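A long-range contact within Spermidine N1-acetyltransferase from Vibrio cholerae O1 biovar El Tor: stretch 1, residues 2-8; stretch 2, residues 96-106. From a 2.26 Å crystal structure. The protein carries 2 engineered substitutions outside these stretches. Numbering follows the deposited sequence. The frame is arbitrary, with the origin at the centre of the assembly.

Stretch 1 2-8: NSQLTLR
Stretch 2 96-106: KGFARTLINRA

The one hydrogen bond joining these two stretches runs from a helix side chain to the very start of the chain segment: Thr 101 OG1 donates to Asn 2 OD1 at 2.8 Å, although 99 positions separate the two residues in sequence. Everything else across the 447 Å² of buried surface is apolar packing or polar proximity without a hydrogen bond.

The backbone frame is a short N-terminal segment laid along a helix. The helix, with Ala 99 to Ala 106 firmly inside it, has phi near -60° and psi mostly between -35° and -50°, and successive i to i+4 bonds such as Leu 102 N to Phe 98 O (3.0 Å) and Arg 105 N to Thr 101 O (2.9 Å) hold the turns. Gly 97 precedes it at phi 72°, psi 18°, a positive phi that by itself favours glycine. In the other stretch, Ser 3 (-59/-30) and Gln 4 (-87/8) form a non-extended link, after which Leu 5 (-83/136) opens into the strand that begins at Thr 6. Register is set by CA-CA separations of 6.5 Å for Asn 2 and Phe 98, 8.3 Å for Leu 5 and Leu 102, and 7.9 Å for Leu 7 and Arg 105. Both sequences therefore advance in the same sense.

In the extended part, CA-to-CB directions alternate: Leu 5 and Leu 7 point toward the helix, Thr 6 away. Leu 5 is buried and gives up the largest area, 89 Å². Its m,t rotamer (chi1 -62°, chi2 -179°) sets Leu 5 CD1 3.6 Å from Phe 98 CD1 and 3.8 Å from Leu 102 CD2, both apolar contacts. Leu 5 CD2 lies over one face of the Phe 98 ring, 4.2 Å from the centroid and 9° off the normal, a CH-pi arrangement in which a methyl meets the pi cloud almost head-on. Phe 98 reaches this position with chi1 -64° and chi2 -29°; its CB leaves sideways, but the ring comes nearer.

Asn 2 meets that ring differently. With chi1 -168° (t) and chi2 31°, Asn 2 OD1 sits at the ring edge, 3.8 Å from Phe 98 CD1, so the amide oxygen faces the electropositive rim while accepting from Thr 101. The threonine points its CB toward the segment and uses chi1 -54° (m) to present the hydroxyl.

Further along, Leu 7 (chi1 -91°, between wells; chi2 64°, p) brings Leu 7 CD1 to 4.0 Å from Leu 102 CD2 and 3.9 Å from Arg 105 CB. Leu 102, m,t at -59° and 179°, thus touches both leucines through the same methyl. Arg 105 (chi1 -66°, chi2 -70°, chi3 144°, chi4 77°) carries its guanidinium back to the loop. There Arg 105 NH2 lies 3.4 Å from Leu 5 O, near the guanidinium plane, yet the angle is too poor for a hydrogen bond. Arg 105 NH2 is also 4.3 Å from Asn 2 O, so charge meets carbonyl oxygens by proximity.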

# COMPACT_ATOMS: atom_id res chain seq x y z
N ASN C 2 -27.35 42.17 5.96
CA ASN C 2 -28.24 41.30 6.80
C ASN C 2 -29.16 40.43 5.91
O ASN C 2 -29.13 39.19 5.96
CB ASN C 2 -29.06 42.15 7.80
CG ASN C 2 -29.76 41.32 8.88
OD1 ASN C 2 -29.25 40.26 9.28
ND2 ASN C 2 -30.91 41.78 9.36
N SER C 3 -29.97 41.10 5.10
CA SER C 3 -30.52 40.56 3.85
C SER C 3 -29.33 40.18 2.93
O SER C 3 -29.42 39.23 2.13
CB SER C 3 -31.41 41.64 3.19
N GLN C 4 -28.23 40.92 3.09
CA GLN C 4 -27.00 40.81 2.29
C GLN C 4 -25.99 39.77 2.80
O GLN C 4 -24.87 39.73 2.27
CB GLN C 4 -26.35 42.18 2.17
CG GLN C 4 -27.22 43.18 1.41
CD GLN C 4 -26.58 44.55 1.26
OE1 GLN C 4 -25.36 44.67 1.17
NE2 GLN C 4 -27.41 45.59 1.22
N LEU C 5 -26.37 38.98 3.80
CA LEU C 5 -25.55 37.83 4.23
C LEU C 5 -25.79 36.61 3.35
O LEU C 5 -26.92 36.29 3.03
CB LEU C 5 -25.83 37.45 5.69
CG LEU C 5 -25.55 38.45 6.81
CD1 LEU C 5 -25.91 37.81 8.13
CD2 LEU C 5 -24.11 38.95 6.84
N THR C 6 -24.72 35.93 2.96
CA THR C 6 -24.82 34.72 2.12
C THR C 6 -24.20 33.52 2.83
O THR C 6 -23.30 33.67 3.67
CB THR C 6 -24.13 34.92 0.76
OG1 THR C 6 -22.78 35.32 0.98
CG2 THR C 6 -24.80 36.04 -0.08
N LEU C 7 -24.71 32.34 2.52
CA LEU C 7 -24.13 31.07 2.94
C LEU C 7 -23.53 30.41 1.73
O LEU C 7 -24.15 30.39 0.66
CB LEU C 7 -25.19 30.13 3.52
CG LEU C 7 -25.44 30.20 5.04
CD1 LEU C 7 -25.99 31.57 5.41
CD2 LEU C 7 -26.42 29.13 5.46
N ARG C 8 -22.31 29.90 1.87
CA ARG C 8 -21.77 29.07 0.81
C ARG C 8 -21.03 27.88 1.42
O ARG C 8 -20.52 27.96 2.56
CB ARG C 8 -20.91 29.85 -0.21
CG ARG C 8 -19.56 30.25 0.31
CD ARG C 8 -18.55 30.81 -0.71
NE ARG C 8 -17.53 31.46 0.15
CZ ARG C 8 -16.58 30.80 0.83
NH1 ARG C 8 -16.45 29.46 0.72
NH2 ARG C 8 -15.76 31.46 1.64
N LYS C 96 -24.66 42.37 16.17
CA LYS C 96 -25.15 43.08 14.98
C LYS C 96 -26.52 42.57 14.52
O LYS C 96 -27.03 42.99 13.46
CB LYS C 96 -24.11 42.99 13.85
CG LYS C 96 -22.83 43.77 14.15
CD LYS C 96 -21.84 43.66 13.01
CE LYS C 96 -20.56 44.45 13.30
NZ LYS C 96 -19.57 44.23 12.20
N GLY C 97 -27.12 41.67 15.31
CA GLY C 97 -28.37 41.00 14.93
C GLY C 97 -28.25 39.95 13.83
O GLY C 97 -29.27 39.59 13.24
N PHE C 98 -27.05 39.44 13.55
CA PHE C 98 -26.91 38.41 12.48
C PHE C 98 -27.45 37.02 12.88
O PHE C 98 -27.79 36.22 12.01
CB PHE C 98 -25.45 38.29 12.01
CG PHE C 98 -24.89 39.53 11.35
CD1 PHE C 98 -25.72 40.43 10.64
CD2 PHE C 98 -23.52 39.78 11.37
CE1 PHE C 98 -25.19 41.56 10.01
CE2 PHE C 98 -22.98 40.91 10.73
CZ PHE C 98 -23.81 41.80 10.06
N ALA C 99 -27.50 36.73 14.18
CA ALA C 99 -27.77 35.37 14.66
C ALA C 99 -29.13 34.84 14.18
O ALA C 99 -29.22 33.75 13.61
CB ALA C 99 -27.65 35.29 16.18
N ARG C 100 -30.15 35.69 14.36
CA ARG C 100 -31.51 35.39 13.96
C ARG C 100 -31.60 35.02 12.48
O ARG C 100 -32.19 33.99 12.12
CB ARG C 100 -32.38 36.62 14.27
CG ARG C 100 -33.84 36.35 14.50
CD ARG C 100 -34.51 37.70 14.85
NE ARG C 100 -35.35 37.53 16.02
CZ ARG C 100 -34.98 37.81 17.27
NH1 ARG C 100 -33.80 38.40 17.53
NH2 ARG C 100 -35.87 37.57 18.24
N THR C 101 -31.00 35.84 11.62
CA THR C 101 -31.00 35.62 10.18
C THR C 101 -30.33 34.29 9.84
O THR C 101 -30.87 33.53 9.05
CB THR C 101 -30.31 36.78 9.44
OG1 THR C 101 -30.92 38.02 9.84
CG2 THR C 101 -30.44 36.62 7.91
N LEU C 102 -29.19 34.01 10.47
CA LEU C 102 -28.43 32.81 10.16
C LEU C 102 -29.08 31.55 10.64
O LEU C 102 -29.06 30.53 9.95
CB LEU C 102 -27.00 32.93 10.68
CG LEU C 102 -26.26 34.14 10.09
CD1 LEU C 102 -24.86 34.19 10.69
CD2 LEU C 102 -26.24 34.04 8.56
N ILE C 103 -29.69 31.61 11.82
CA ILE C 103 -30.50 30.51 12.31
C ILE C 103 -31.59 30.18 11.27
O ILE C 103 -31.75 29.02 10.87
CB ILE C 103 -31.08 30.78 13.70
CG1 ILE C 103 -29.94 30.74 14.74
CG2 ILE C 103 -32.16 29.76 14.06
CD1 ILE C 103 -30.23 31.57 16.00
N ASN C 104 -32.28 31.20 10.80
CA ASN C 104 -33.35 31.00 9.80
C ASN C 104 -32.84 30.46 8.47
O ASN C 104 -33.47 29.61 7.88
CB ASN C 104 -34.24 32.25 9.65
CG ASN C 104 -35.15 32.46 10.87
OD1 ASN C 104 -35.61 31.52 11.53
ND2 ASN C 104 -35.38 33.72 11.22
N ARG C 105 -31.69 30.94 8.00
CA ARG C 105 -31.03 30.37 6.81
C ARG C 105 -30.71 28.89 6.97
O ARG C 105 -30.94 28.11 6.04
CB ARG C 105 -29.76 31.11 6.45
CG ARG C 105 -30.00 32.54 6.00
CD ARG C 105 -30.68 32.63 4.65
NE ARG C 105 -31.61 33.75 4.59
CZ ARG C 105 -31.24 35.01 4.44
NH1 ARG C 105 -32.19 35.97 4.40
NH2 ARG C 105 -29.97 35.37 4.24
N ALA C 106 -30.20 28.51 8.14
CA ALA C 106 -29.83 27.12 8.42
C ALA C 106 -31.06 26.23 8.38
O ALA C 106 -31.03 25.13 7.79
CB ALA C 106 -29.16 27.00 9.76